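Side-chain contacts in putative citrate lyase (Ralstonia eutropha, PDB 3QQW), which is a putative lyase of the HpcH/HpaI aldolase/citrate lyase family, probably magnesium-dependent and possibly acting on (S)-citramalyl-CoA: residues C[63-68]-C[101-106]; C[95-100]-C[126-131]; C[241-244]-C[248-251]. All blocks are in the same frame, centred on the assembly; numbering follows the deposited sequence.

Overall arrangement
All three contacts belong to a TIM barrel, eight parallel strands, from 25-29 to 251-254, closed in chain order. Interactions 1 and 2 share helix 97-107, which packs against helix 64-76 in the first and helix 123-139 in the second. Their centres are about 12 Å apart, they touch each other, for instance Ala68 against Asp100, and their segments alternate along the chain. Interaction 3 comes later, and lies about 32 Å and 29 Å from interactions 1 and 2, centre to centre, across the centre of the chain. Interactions 1 and 2 thus tie three successive helices of the outer layer together, while interaction 3 closes the last helix-to-strand connection of the barrel, from helix 233-247 to strand 251-254.

Interaction 1 (C[63-68]-C[101-106]); sequences QEREHA and VDIIVN
In the outer helical layer of the TIM barrel, Arg65 and Ala68 of helix 64-76 meet Ile103 and Ile104 of helix 97-107. These helices follow the neighbouring strands 49-54 and 85-88, and the short segments run nearly parallel, with axes 9.5 Å apart and crossing at -15°. Isoleucine side chains bridge the gap, resting on both the methyl and the backbone of Ala68, and no hydrogen bond spans it. Ile103 does most of the work by dividing its branches. Its chi1 of -64° sets CG2 opposite the backbone N and CG1 beside it. The CG2 methyl settles on Ala68, 3.8 Å from CB and 3.5 Å from the carbonyl C. The other branch carries CD1 under the guanidinium of Arg65, 3.6 Å from its plane and displaced toward the rim, the two side chains crossing at about a right angle. One face of the guanidinium is thus covered by a methyl group while NH1 forms a salt bridge with Glu69, one residue beyond the segment. Ala68 also meets Ile104, a buried residue whose side chain is about 8 Å from that of Arg88, a predicted substrate-binding residue. Ile104 CG1 lies 4.2 Å from Ala68 CB and 3.8 Å from Ala68 O.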
# COMPACT_ATOMS: atom_id res chain seq x y z
N GLN C 63 -24.45 8.66 32.09
CA GLN C 63 -25.37 7.52 32.16
C GLN C 63 -24.69 6.22 31.71
O GLN C 63 -25.40 5.24 31.43
CB GLN C 63 -26.58 7.82 31.27
CG GLN C 63 -27.81 8.41 31.95
CD GLN C 63 -27.54 9.52 32.92
OE1 GLN C 63 -27.31 10.67 32.53
NE2 GLN C 63 -27.60 9.20 34.20
N GLU C 64 -23.34 6.18 31.63
CA GLU C 64 -22.57 5.04 31.12
C GLU C 64 -22.88 3.75 31.84
O GLU C 64 -23.07 2.75 31.16
CB GLU C 64 -21.04 5.31 31.15
CG GLU C 64 -20.59 6.38 30.17
CD GLU C 64 -20.59 7.80 30.73
OE1 GLU C 64 -20.88 7.97 31.93
OE2 GLU C 64 -20.26 8.72 29.96
N ARG C 65 -22.92 3.75 33.19
CA ARG C 65 -23.26 2.55 33.98
C ARG C 65 -24.70 2.11 33.68
O ARG C 65 -24.91 0.95 33.32
CB ARG C 65 -23.07 2.81 35.48
CG ARG C 65 -23.81 1.79 36.37
CD ARG C 65 -23.37 1.75 37.82
NE ARG C 65 -22.00 1.25 37.97
CZ ARG C 65 -21.65 -0.04 38.00
NH1 ARG C 65 -22.59 -0.99 37.90
NH2 ARG C 65 -20.38 -0.39 38.12
N GLU C 66 -25.67 3.04 33.77
CA GLU C 66 -27.08 2.81 33.53
C GLU C 66 -27.34 2.21 32.12
O GLU C 66 -28.13 1.27 31.98
CB GLU C 66 -27.83 4.14 33.70
CG GLU C 66 -29.35 4.05 33.59
CD GLU C 66 -30.08 5.38 33.52
OE1 GLU C 66 -29.51 6.41 33.92
OE2 GLU C 66 -31.25 5.36 33.07
N HIS C 67 -26.66 2.75 31.09
CA HIS C 67 -26.78 2.31 29.71
C HIS C 67 -26.19 0.93 29.51
O HIS C 67 -26.82 0.11 28.83
CB HIS C 67 -26.13 3.30 28.77
CG HIS C 67 -26.59 3.12 27.36
ND1 HIS C 67 -25.96 2.23 26.49
CD2 HIS C 67 -27.61 3.73 26.71
CE1 HIS C 67 -26.63 2.32 25.36
NE2 HIS C 67 -27.61 3.23 25.43
N ALA C 68 -24.99 0.66 30.11
CA ALA C 68 -24.36 -0.68 30.01
C ALA C 68 -25.22 -1.74 30.74
O ALA C 68 -25.38 -2.85 30.25
CB ALA C 68 -22.94 -0.65 30.56
N VAL C 101 -17.20 -3.24 30.07
CA VAL C 101 -16.78 -4.65 29.97
C VAL C 101 -17.27 -5.39 31.22
O VAL C 101 -17.96 -6.40 31.07
CB VAL C 101 -15.25 -4.80 29.74
CG1 VAL C 101 -14.81 -6.25 29.87
CG2 VAL C 101 -14.86 -4.25 28.37
N ASP C 102 -16.98 -4.86 32.43
CA ASP C 102 -17.43 -5.48 33.68
C ASP C 102 -18.94 -5.73 33.67
O ASP C 102 -19.38 -6.86 33.84
CB ASP C 102 -17.09 -4.60 34.88
CG ASP C 102 -15.63 -4.33 35.11
OD1 ASP C 102 -14.79 -5.06 34.51
OD2 ASP C 102 -15.31 -3.38 35.87
N ILE C 103 -19.73 -4.68 33.40
CA ILE C 103 -21.20 -4.75 33.42
C ILE C 103 -21.75 -5.69 32.34
O ILE C 103 -22.59 -6.54 32.66
CB ILE C 103 -21.84 -3.33 33.32
CG1 ILE C 103 -21.47 -2.46 34.56
CG2 ILE C 103 -23.35 -3.43 33.15
CD1 ILE C 103 -21.75 -0.97 34.35
N ILE C 104 -21.30 -5.53 31.09
CA ILE C 104 -21.83 -6.31 29.98
C ILE C 104 -21.38 -7.79 30.05
O ILE C 104 -22.22 -8.66 29.93
CB ILE C 104 -21.55 -5.65 28.61
CG1 ILE C 104 -22.25 -4.27 28.55
CG2 ILE C 104 -22.02 -6.55 27.44
CD1 ILE C 104 -21.73 -3.31 27.48
N VAL C 105 -20.11 -8.07 30.29
CA VAL C 105 -19.66 -9.46 30.32
C VAL C 105 -20.30 -10.20 31.50
O VAL C 105 -20.88 -11.27 31.28
CB VAL C 105 -18.12 -9.61 30.28
CG1 VAL C 105 -17.71 -11.08 30.47
CG2 VAL C 105 -17.54 -9.08 28.95
N ASN C 106 -20.29 -9.60 32.71
CA ASN C 106 -20.88 -10.25 33.87
C ASN C 106 -22.40 -10.34 33.79
O ASN C 106 -22.99 -11.26 34.38
CB ASN C 106 -20.45 -9.57 35.16
CG ASN C 106 -18.98 -9.75 35.46
OD1 ASN C 106 -18.47 -10.86 35.49
ND2 ASN C 106 -18.27 -8.65 35.67

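Interaction 2 (C[95-100]-C[126-131]); sequences PAWRQD and VAEVIR
Trp97 lies flat between Val129 and the aliphatic part of Arg98, and this layering organises the contact between helices 97-107 and 123-139 of the TIM barrel. On one face of the indole, Val129 CG2 stands 3.9 Å from the centroid of the six-membered ring and only 8° off its normal, which is the geometry of a CH-pi contact. The second methyl, CG1, sits 3.8 Å from CZ3 nearer the rim, so both branches of the valine press on the ring. The opposite face is covered by the neighbour in sequence, Arg98, whose CG lies 3.5 Å above the indole plane. Farther out, the Arg98 chain runs extended over the same face until CZ2 of Trp97 comes beneath the centre of its guanidinium, 3.5 Å from that plane. Trp97 takes the less common chi1 of 80°, with CG between the backbone N and the carbonyl carbon, which brings CH2 of the six-membered ring to 3.7 Å from Val129 CA. Beyond the ring, Arg98 NH2 forms a salt bridge with Glu128 OE2 at 3.0 Å. The two flat groups are steeply inclined, 75° between planes. NH2 alone carries the bond and meets OE2 from above the carboxylate plane, while OE2 is itself tilted out of the guanidinium plane. The carboxylate crosses the indole at a steep angle, with CD 4.2 Å from Trp97 CZ2. Tyr132 of helix 123-139 completes the cluster, its ring meeting that of Trp97 almost perpendicularly and making a cation-pi contact with Arg98. On the far sides, Gln99 and Asp100 touch helix 64-76, while Val126 and Ile130 pack on strand 148-152.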
# COMPACT_ATOMS: atom_id res chain seq x y z
N PRO C 95 -12.91 6.84 30.11
CA PRO C 95 -12.87 6.31 31.49
C PRO C 95 -13.89 5.21 31.81
O PRO C 95 -13.78 4.58 32.86
CB PRO C 95 -13.14 7.55 32.35
CG PRO C 95 -13.86 8.50 31.48
CD PRO C 95 -13.36 8.26 30.09
N ALA C 96 -14.87 4.94 30.92
CA ALA C 96 -15.91 3.95 31.19
C ALA C 96 -15.71 2.61 30.46
O ALA C 96 -16.51 1.71 30.69
CB ALA C 96 -17.27 4.54 30.83
N TRP C 97 -14.66 2.44 29.64
CA TRP C 97 -14.54 1.21 28.84
C TRP C 97 -14.44 -0.07 29.69
O TRP C 97 -15.11 -1.04 29.35
CB TRP C 97 -13.41 1.28 27.77
CG TRP C 97 -12.00 1.04 28.24
CD1 TRP C 97 -11.04 1.99 28.43
CD2 TRP C 97 -11.34 -0.23 28.40
NE1 TRP C 97 -9.84 1.40 28.75
CE2 TRP C 97 -9.99 0.04 28.74
CE3 TRP C 97 -11.77 -1.57 28.32
CZ2 TRP C 97 -9.07 -0.99 29.02
CZ3 TRP C 97 -10.85 -2.59 28.62
CH2 TRP C 97 -9.52 -2.29 28.97
N ARG C 98 -13.66 -0.06 30.79
CA ARG C 98 -13.51 -1.23 31.67
C ARG C 98 -14.82 -1.55 32.38
O ARG C 98 -15.22 -2.71 32.45
CB ARG C 98 -12.40 -0.99 32.71
CG ARG C 98 -11.02 -1.10 32.12
CD ARG C 98 -9.99 -0.87 33.19
NE ARG C 98 -8.72 -1.49 32.81
CZ ARG C 98 -7.71 -0.85 32.25
NH1 ARG C 98 -7.80 0.46 32.01
NH2 ARG C 98 -6.59 -1.50 31.93
N GLN C 99 -15.52 -0.49 32.85
CA GLN C 99 -16.83 -0.58 33.49
C GLN C 99 -17.86 -1.18 32.51
O GLN C 99 -18.63 -2.04 32.93
CB GLN C 99 -17.27 0.81 33.98
CG GLN C 99 -18.59 0.80 34.75
CD GLN C 99 -18.95 2.18 35.20
OE1 GLN C 99 -19.59 2.95 34.47
NE2 GLN C 99 -18.53 2.54 36.41
N ASP C 100 -17.83 -0.77 31.23
CA ASP C 100 -18.71 -1.34 30.19
C ASP C 100 -18.47 -2.83 30.08
O ASP C 100 -19.41 -3.59 30.02
CB ASP C 100 -18.46 -0.71 28.81
CG ASP C 100 -18.79 0.76 28.62
OD1 ASP C 100 -19.63 1.30 29.39
OD2 ASP C 100 -18.25 1.37 27.67
N VAL C 126 -5.44 -2.04 21.90
CA VAL C 126 -6.29 -3.16 21.48
C VAL C 126 -5.96 -4.40 22.33
O VAL C 126 -6.87 -5.01 22.92
CB VAL C 126 -6.18 -3.46 19.97
CG1 VAL C 126 -7.17 -4.53 19.56
CG2 VAL C 126 -6.42 -2.20 19.15
N ALA C 127 -4.67 -4.72 22.41
CA ALA C 127 -4.15 -5.85 23.18
C ALA C 127 -4.59 -5.74 24.64
O ALA C 127 -5.02 -6.74 25.20
CB ALA C 127 -2.63 -5.89 23.07
N GLU C 128 -4.54 -4.53 25.23
CA GLU C 128 -4.92 -4.25 26.63
C GLU C 128 -6.41 -4.52 26.87
O GLU C 128 -6.76 -5.14 27.87
CB GLU C 128 -4.59 -2.79 26.98
CG GLU C 128 -4.85 -2.35 28.42
CD GLU C 128 -4.91 -0.85 28.66
OE1 GLU C 128 -5.10 -0.08 27.69
OE2 GLU C 128 -4.78 -0.44 29.84
N VAL C 129 -7.25 -4.09 25.92
CA VAL C 129 -8.70 -4.23 25.98
C VAL C 129 -9.06 -5.71 25.85
O VAL C 129 -9.89 -6.19 26.62
CB VAL C 129 -9.40 -3.33 24.91
CG1 VAL C 129 -10.90 -3.55 24.90
CG2 VAL C 129 -9.09 -1.85 25.12
N ILE C 130 -8.41 -6.43 24.92
CA ILE C 130 -8.66 -7.86 24.67
C ILE C 130 -8.30 -8.70 25.92
O ILE C 130 -9.08 -9.58 26.33
CB ILE C 130 -7.93 -8.35 23.40
CG1 ILE C 130 -8.62 -7.83 22.16
CG2 ILE C 130 -7.79 -9.88 23.37
CD1 ILE C 130 -7.73 -7.92 20.96
N ARG C 131 -7.14 -8.38 26.52
CA ARG C 131 -6.62 -9.02 27.72
C ARG C 131 -7.62 -8.79 28.88
O ARG C 131 -7.89 -9.71 29.65
CB ARG C 131 -5.24 -8.42 28.03
CG ARG C 131 -4.46 -9.02 29.19
CD ARG C 131 -3.00 -8.57 29.11
NE ARG C 131 -2.79 -7.15 29.43
CZ ARG C 131 -2.33 -6.23 28.58
NH1 ARG C 131 -2.00 -6.56 27.34
NH2 ARG C 131 -2.19 -4.97 28.97

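Interaction 3 (C[241-244]-C[248-251]); sequences CRAR and GFLR
A glycine-terminated helix end in the TIM barrel brings Ala243 and Arg244 of helix 233-247 against Gly248 and Phe249, just ahead of strand 251-254. Gly248 is the first residue to leave the helical conformation, and its positive phi of 91° is a backbone state suited to glycine. The backbone reversal is the tight part. Phe249 N donates to Ala243 O, six residues back, at 3.0 Å and 163°, approaching from above the carbonyl plane. A weak bond of 3.4 Å joins Gly248 N to Arg244 O, and Arg244 CA makes a CA-H...O contact of 3.4 Å with Phe249 O. The Arg244 chain is the looser side. Only its base, CB and CG, approaches Phe249 O, both at 3.9 Å; the guanidinium leads off to the carbonyl of Arg268. Leu250 turns its CB from helix 233-247 and packs on Ala187 of the second subunit. Inward, Phe249 packs against Lys208, Met211 and Val212 of helix 202-217 and meets His224 edge-to-face. With CG beside the backbone N (chi1 -72°), the Phe249 ring has Ala243 O at its edge and in its plane. Phe249 CD2 is 3.8 Å from Ala243 CB and 3.4 Å from Ala243 O.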
# COMPACT_ATOMS: atom_id res chain seq x y z
N CYS C 241 -22.15 -3.81 -2.68
CA CYS C 241 -21.53 -4.48 -3.83
C CYS C 241 -20.11 -3.95 -4.11
O CYS C 241 -19.23 -4.76 -4.37
CB CYS C 241 -22.41 -4.38 -5.07
SG CYS C 241 -23.85 -5.49 -5.03
N ARG C 242 -19.87 -2.62 -4.03
CA ARG C 242 -18.52 -2.06 -4.26
C ARG C 242 -17.58 -2.55 -3.19
O ARG C 242 -16.47 -2.98 -3.51
CB ARG C 242 -18.52 -0.52 -4.29
CG ARG C 242 -19.20 0.06 -5.53
CD ARG C 242 -18.75 1.48 -5.82
NE ARG C 242 -17.35 1.56 -6.27
CZ ARG C 242 -16.78 2.65 -6.77
NH1 ARG C 242 -17.46 3.79 -6.87
NH2 ARG C 242 -15.51 2.63 -7.16
N ALA C 243 -18.02 -2.54 -1.91
CA ALA C 243 -17.19 -2.99 -0.79
C ALA C 243 -16.90 -4.47 -0.94
O ALA C 243 -15.74 -4.88 -0.76
CB ALA C 243 -17.89 -2.71 0.53
N ARG C 244 -17.92 -5.26 -1.34
CA ARG C 244 -17.78 -6.69 -1.52
C ARG C 244 -16.89 -7.06 -2.73
O ARG C 244 -15.96 -7.85 -2.57
CB ARG C 244 -19.15 -7.36 -1.68
CG ARG C 244 -19.05 -8.86 -1.73
CD ARG C 244 -20.10 -9.47 -2.57
NE ARG C 244 -20.03 -10.93 -2.47
CZ ARG C 244 -20.99 -11.75 -2.88
NH1 ARG C 244 -22.09 -11.27 -3.44
NH2 ARG C 244 -20.85 -13.06 -2.74
N GLY C 248 -13.15 -6.48 -1.12
CA GLY C 248 -13.09 -7.74 -0.39
C GLY C 248 -13.70 -7.74 1.00
O GLY C 248 -13.35 -8.59 1.83
N PHE C 249 -14.64 -6.79 1.27
CA PHE C 249 -15.38 -6.73 2.53
C PHE C 249 -16.41 -7.85 2.50
O PHE C 249 -16.92 -8.17 1.43
CB PHE C 249 -16.04 -5.37 2.74
CG PHE C 249 -15.06 -4.27 3.07
CD1 PHE C 249 -14.72 -4.01 4.39
CD2 PHE C 249 -14.52 -3.47 2.08
CE1 PHE C 249 -13.86 -2.94 4.72
CE2 PHE C 249 -13.65 -2.42 2.41
CZ PHE C 249 -13.33 -2.16 3.72
N LEU C 250 -16.67 -8.47 3.67
CA LEU C 250 -17.57 -9.62 3.77
C LEU C 250 -18.70 -9.36 4.74
O LEU C 250 -19.53 -10.24 5.04
CB LEU C 250 -16.71 -10.81 4.25
CG LEU C 250 -15.69 -11.36 3.26
CD1 LEU C 250 -14.84 -12.43 3.90
CD2 LEU C 250 -16.37 -11.91 2.02
N ARG C 251 -18.73 -8.14 5.25
CA ARG C 251 -19.72 -7.67 6.21
C ARG C 251 -19.85 -6.16 6.07
O ARG C 251 -18.94 -5.50 5.55
CB ARG C 251 -19.27 -8.07 7.62
CG ARG C 251 -20.25 -7.88 8.75
CD ARG C 251 -19.67 -8.71 9.88
NE ARG C 251 -20.19 -8.38 11.20
CZ ARG C 251 -21.01 -9.16 11.89
NH1 ARG C 251 -21.46 -10.29 11.37
NH2 ARG C 251 -21.37 -8.82 13.12